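Local coordinates for MutT/nudix family protein (Shewanella oneidensis, PDB 3GZ5) that probably regulates transcription of NAD metabolism genes in response to ADP-ribose, joining a Nudix domain to a DNA-binding winged helix domain, at residues L22-A27 and S104-Y109; L50-L55 and Q138-F143. All blocks are in the same frame, centred on the assembly; numbering follows the deposited sequence.

Contact 1 of 2, residues L22-A27 and S104-Y109; sequences LLTVDA and SVTVCY
Val25 and Tyr109 meet on the apolar face of two parallel strands, where Val25 CG1, anti to the backbone N (chi1 -176°), lies 3.5 Å from Tyr109 CE2 in an oblique approach to the ring. Asp26 O sits at the edge of the same ring, in its plane. Further back on this face Leu23 CD1 touches Val105 CG1 at 3.9 Å, the two side chains running side by side in the same direction. Val25 also packs on Val72 of helix 68-80, while Val105 and Val107 reach the second subunit.

Between the faces, backbone bonds join the strands in parallel register, Leu22 facing Ser104 through to Ala27 facing Tyr109. Val105 N and Val107 N donate to Leu22 O and Thr24 O, Thr24 N and Asp26 N answer to Val105 O and Val107 O, and Tyr109 N closes the row on Asp26 O (2.8 Å).

The other face carries a polar group of three side chains, Thr24, Thr106 and Asp26. Thr106 OG1 donates to Asp26 OD1 over 2.9 Å, reaching it from above the carboxylate plane, and is hydrogen-bonded to Thr24 OG1 at 2.8 Å, so it links two residues of the facing strand. A water bridges Thr24 OG1 and Val105 O, donating to the carbonyl. Helix 145-162 covers Thr106 through Leu148. Such a parallel pair inside a mixed sheet, with helices packed on both faces, is characteristic of the alpha/beta/alpha Nudix fold.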
loop_
_atom_site.group_PDB
_atom_site.type_symbol
_atom_site.label_atom_id
_atom_site.label_comp_id
_atom_site.label_asym_id
_atom_site.label_seq_id
_atom_site.Cartn_x
_atom_site.Cartn_y
_atom_site.Cartn_z
ATOM N N LEU B 22 21.251 3.160 -5.425
ATOM C CA LEU B 22 21.177 3.574 -4.013
ATOM C C LEU B 22 19.814 3.135 -3.458
ATOM O O LEU B 22 18.759 3.639 -3.864
ATOM C CB LEU B 22 21.260 5.106 -3.892
ATOM C CG LEU B 22 22.540 5.931 -4.151
ATOM C CD1 LEU B 22 22.264 7.170 -5.008
ATOM C CD2 LEU B 22 23.197 6.348 -2.837
ATOM N N LEU B 23 19.856 2.203 -2.513
ATOM C CA LEU B 23 18.681 1.529 -2.017
ATOM C C LEU B 23 18.650 1.726 -0.525
ATOM O O LEU B 23 19.558 1.289 0.168
ATOM C CB LEU B 23 18.745 0.041 -2.371
ATOM C CG LEU B 23 17.611 -0.890 -1.937
ATOM C CD1 LEU B 23 16.264 -0.446 -2.520
ATOM C CD2 LEU B 23 17.933 -2.357 -2.344
ATOM N N THR B 24 17.623 2.422 -0.041
ATOM C CA THR B 24 17.472 2.672 1.382
ATOM C C THR B 24 16.075 2.289 1.879
ATOM O O THR B 24 15.161 2.003 1.092
ATOM C CB THR B 24 17.776 4.139 1.751
ATOM O OG1 THR B 24 16.859 5.008 1.069
ATOM C CG2 THR B 24 19.253 4.533 1.393
ATOM N N VAL B 25 15.920 2.256 3.191
ATOM C CA VAL B 25 14.618 2.055 3.791
ATOM C C VAL B 25 14.424 3.288 4.690
ATOM O O VAL B 25 15.391 3.737 5.275
ATOM C CB VAL B 25 14.568 0.674 4.566
ATOM C CG1 VAL B 25 13.204 0.406 5.116
ATOM C CG2 VAL B 25 14.930 -0.479 3.635
ATOM N N ASP B 26 13.215 3.862 4.743
ATOM C CA ASP B 26 12.908 5.010 5.620
ATOM C C ASP B 26 11.601 4.752 6.354
ATOM O O ASP B 26 10.813 3.922 5.950
ATOM C CB ASP B 26 12.755 6.327 4.828
ATOM C CG ASP B 26 14.091 6.876 4.321
ATOM O OD1 ASP B 26 14.149 7.414 3.212
ATOM O OD2 ASP B 26 15.108 6.745 5.024
ATOM N N ALA B 27 11.368 5.512 7.410
ATOM C CA ALA B 27 10.169 5.410 8.224
ATOM C C ALA B 27 9.736 6.794 8.668
ATOM O O ALA B 27 10.554 7.584 9.172
ATOM C CB ALA B 27 10.431 4.562 9.432
ATOM N N SER B 104 18.035 6.467 -7.300
ATOM C CA SER B 104 17.880 5.903 -5.950
ATOM C C SER B 104 16.456 5.431 -5.682
ATOM O O SER B 104 15.488 5.990 -6.216
ATOM C CB SER B 104 18.279 6.902 -4.885
ATOM O OG SER B 104 17.282 7.880 -4.785
ATOM N N VAL B 105 16.361 4.400 -4.850
ATOM C CA VAL B 105 15.101 3.789 -4.480
ATOM C C VAL B 105 14.981 3.792 -2.968
ATOM O O VAL B 105 15.904 3.396 -2.279
ATOM C CB VAL B 105 15.004 2.334 -5.042
ATOM C CG1 VAL B 105 13.740 1.649 -4.571
ATOM C CG2 VAL B 105 15.039 2.357 -6.564
ATOM N N THR B 106 13.850 4.242 -2.457
ATOM C CA THR B 106 13.619 4.212 -1.030
ATOM C C THR B 106 12.302 3.481 -0.693
ATOM O O THR B 106 11.229 3.815 -1.207
ATOM C CB THR B 106 13.671 5.652 -0.377
ATOM O OG1 THR B 106 14.135 5.546 0.981
ATOM C CG2 THR B 106 12.319 6.262 -0.333
ATOM N N VAL B 107 12.406 2.473 0.164
ATOM C CA VAL B 107 11.232 1.778 0.660
ATOM C C VAL B 107 10.780 2.474 1.957
ATOM O O VAL B 107 11.498 2.473 2.974
ATOM C CB VAL B 107 11.513 0.280 0.864
ATOM C CG1 VAL B 107 10.226 -0.454 1.240
ATOM C CG2 VAL B 107 12.186 -0.329 -0.409
ATOM N N CYS B 108 9.618 3.115 1.887
ATOM C CA CYS B 108 9.109 3.940 2.979
ATOM C C CYS B 108 8.042 3.235 3.767
ATOM O O CYS B 108 7.149 2.623 3.188
ATOM C CB CYS B 108 8.569 5.298 2.483
ATOM S SG CYS B 108 8.398 6.496 3.895
ATOM N N TYR B 109 8.164 3.324 5.095
ATOM C CA TYR B 109 7.254 2.742 6.073
ATOM C C TYR B 109 6.580 3.856 6.868
ATOM O O TYR B 109 7.152 4.963 6.987
ATOM C CB TYR B 109 8.029 1.850 7.059
ATOM C CG TYR B 109 8.453 0.521 6.458
ATOM C CD1 TYR B 109 7.736 -0.642 6.733
ATOM C CD2 TYR B 109 9.531 0.440 5.594
ATOM C CE1 TYR B 109 8.093 -1.864 6.172
ATOM C CE2 TYR B 109 9.896 -0.782 5.006
ATOM C CZ TYR B 109 9.178 -1.922 5.309
ATOM O OH TYR B 109 9.521 -3.127 4.740
HETATM O O HOH W 1 17.981 5.459 -1.679
#

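Contact 2 of 2, residues L50-L55 and Q138-F143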
loop_
_atom_site.group_PDB
_atom_site.type_symbol
_atom_site.label_atom_id
_atom_site.label_comp_id
_atom_site.label_asym_id
_atom_site.label_seq_id
_atom_site.Cartn_x
_atom_site.Cartn_y
_atom_site.Cartn_z
ATOM N N LEU B 50 23.381 17.984 3.700
ATOM C CA LEU B 50 24.053 17.915 4.996
ATOM C C LEU B 50 23.447 18.916 6.000
ATOM O O LEU B 50 22.966 20.003 5.610
ATOM C CB LEU B 50 25.559 18.140 4.797
ATOM C CG LEU B 50 26.426 18.621 5.964
ATOM C CD1 LEU B 50 26.904 17.452 6.808
ATOM C CD2 LEU B 50 27.587 19.460 5.412
ATOM N N GLY B 51 23.450 18.522 7.278
ATOM C CA GLY B 51 22.837 19.311 8.350
ATOM C C GLY B 51 21.320 19.454 8.347
ATOM O O GLY B 51 20.746 19.945 9.321
ATOM N N LEU B 52 20.663 19.051 7.264
ATOM C CA LEU B 52 19.200 19.139 7.177
ATOM C C LEU B 52 18.531 18.005 7.956
ATOM O O LEU B 52 19.148 16.963 8.207
ATOM C CB LEU B 52 18.733 19.146 5.715
ATOM C CG LEU B 52 19.117 20.368 4.877
ATOM C CD1 LEU B 52 18.945 20.119 3.403
ATOM C CD2 LEU B 52 18.294 21.584 5.292
ATOM N N TRP B 53 17.278 18.211 8.360
ATOM C CA TRP B 53 16.522 17.146 9.022
ATOM C C TRP B 53 15.843 16.251 8.006
ATOM O O TRP B 53 15.486 16.682 6.914
ATOM C CB TRP B 53 15.513 17.695 10.036
ATOM C CG TRP B 53 16.192 18.364 11.181
ATOM C CD1 TRP B 53 16.666 19.644 11.203
ATOM C CD2 TRP B 53 16.509 17.794 12.458
ATOM N NE1 TRP B 53 17.259 19.909 12.410
ATOM C CE2 TRP B 53 17.170 18.799 13.208
ATOM C CE3 TRP B 53 16.291 16.543 13.048
ATOM C CZ2 TRP B 53 17.619 18.593 14.514
ATOM C CZ3 TRP B 53 16.729 16.333 14.358
ATOM C CH2 TRP B 53 17.394 17.358 15.074
ATOM N N GLY B 54 15.691 14.988 8.372
ATOM C CA GLY B 54 15.050 14.019 7.495
ATOM C C GLY B 54 14.642 12.791 8.270
ATOM O O GLY B 54 14.938 12.653 9.456
ATOM N N LEU B 55 13.969 11.889 7.569
ATOM C CA LEU B 55 13.472 10.642 8.147
ATOM C C LEU B 55 14.600 9.762 8.666
ATOM O O LEU B 55 15.696 9.724 8.069
ATOM C CB LEU B 55 12.666 9.873 7.094
ATOM C CG LEU B 55 11.511 10.625 6.432
ATOM C CD1 LEU B 55 10.832 9.791 5.337
ATOM C CD2 LEU B 55 10.523 11.063 7.491
ATOM N N GLN B 138 6.699 23.068 7.376
ATOM C CA GLN B 138 7.369 24.318 6.972
ATOM C C GLN B 138 8.907 24.257 7.041
ATOM O O GLN B 138 9.573 25.294 7.047
ATOM C CB GLN B 138 6.840 25.510 7.793
ATOM C CG GLN B 138 5.613 26.191 7.180
ATOM C CD GLN B 138 4.331 25.385 7.355
ATOM O OE1 GLN B 138 3.941 25.047 8.475
ATOM N NE2 GLN B 138 3.660 25.093 6.244
ATOM N N MET B 139 9.461 23.047 7.093
ATOM C CA MET B 139 10.918 22.857 7.186
ATOM C C MET B 139 11.533 22.451 5.837
ATOM O O MET B 139 10.821 21.948 4.952
ATOM C CB MET B 139 11.272 21.829 8.256
ATOM C CG MET B 139 11.543 22.402 9.622
ATOM S SD MET B 139 11.394 21.158 10.927
ATOM C CE MET B 139 13.084 20.591 11.150
ATOM N N PRO B 140 12.852 22.704 5.666
ATOM C CA PRO B 140 13.562 22.245 4.478
ATOM C C PRO B 140 14.103 20.839 4.721
ATOM O O PRO B 140 15.214 20.661 5.248
ATOM C CB PRO B 140 14.692 23.269 4.330
ATOM C CG PRO B 140 14.974 23.743 5.735
ATOM C CD PRO B 140 13.743 23.461 6.576
ATOM N N LEU B 141 13.305 19.832 4.366
ATOM C CA LEU B 141 13.696 18.458 4.690
ATOM C C LEU B 141 14.584 17.901 3.595
ATOM O O LEU B 141 14.382 18.193 2.411
ATOM C CB LEU B 141 12.469 17.570 4.935
ATOM C CG LEU B 141 11.543 18.036 6.065
ATOM C CD1 LEU B 141 10.459 17.018 6.310
ATOM C CD2 LEU B 141 12.299 18.315 7.364
ATOM N N ALA B 142 15.581 17.120 4.000
ATOM C CA ALA B 142 16.405 16.387 3.045
ATOM C C ALA B 142 15.548 15.667 1.985
ATOM O O ALA B 142 14.421 15.229 2.255
ATOM C CB ALA B 142 17.315 15.410 3.769
ATOM N N PHE B 143 16.086 15.612 0.772
ATOM C CA PHE B 143 15.535 14.864 -0.335
ATOM C C PHE B 143 14.068 15.172 -0.560
ATOM O O PHE B 143 13.677 16.346 -0.670
ATOM C CB PHE B 143 15.766 13.360 -0.138
ATOM C CG PHE B 143 17.204 12.980 0.129
ATOM C CD1 PHE B 143 18.111 12.830 -0.921
ATOM C CD2 PHE B 143 17.643 12.730 1.419
ATOM C CE1 PHE B 143 19.445 12.457 -0.683
ATOM C CE2 PHE B 143 18.977 12.359 1.673
ATOM C CZ PHE B 143 19.872 12.215 0.614
#
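In the Nudix domain, the short strand 53-54 of the mixed sheet meets the connection between helices 133-136 and 145-162, and Trp53 and Ala142 join the two through a backbone bond. Ala142 N donates to Trp53 O at 2.9 Å, with an N-H...O angle of 160° and the donor tilted 22° from the carbonyl plane. Leu141 CA adds a CA-H...O contact to the same oxygen, so two successive residues of the connection converge on one carbonyl. Strand 53-54 is also paired with strand 36-43, through Gly54 and Val42, and the connection is thereby tied to a strand that is itself hydrogen-bonded into the sheet.

Apolar side chains gather around this bond. Leu141 CD2 lies 3.6 Å from Trp53 O, the end of the side chain coming nearer to segment 50-55 than its base, and the side chain also packs on Leu146 and Ile149 of helix 145-162. Leu52 CB approaches Ala142 CB at 4.4 Å, and Gly54 runs close beside Ala142.

At the exposed Pro140, the side chains of Leu52 and the proline cross at a slant. Leu52 CD2 touches Pro140 CG at 4.0 Å and comes still nearer to the proline carbonyl, with 3.2 Å between Leu52 CD2 and Pro140 O. The indole of Trp53 meets Trp131 edge-to-face. From the connection, Met139 bends at its thioether (chi3 95°), which carries its terminal methyl to the pyrrole part of the indole: Met139 CE lies 3.7 Å from Trp53 CD1 and is almost as near to Trp53 CG, approaching the ring obliquely.

In the fold
Contact 1 is buried and contact 2 lies at the surface, yet both reach the same mixed sheet of the Nudix domain, their centres about 15 Å apart. In contact 1 two long strands share a regular row of backbone bonds and a polar group of side chains; in contact 2 a loop is fastened to a short strand by one backbone bond, with mostly apolar contacts around it. Leu55 links the two, its CB packing on Ala27 O and its CD1 on Asp26 CB. Helix 145-162 serves both: it lies over the face of the strands that carries Asp26 and Thr106, and receives Leu55 and Leu141 from contact 2.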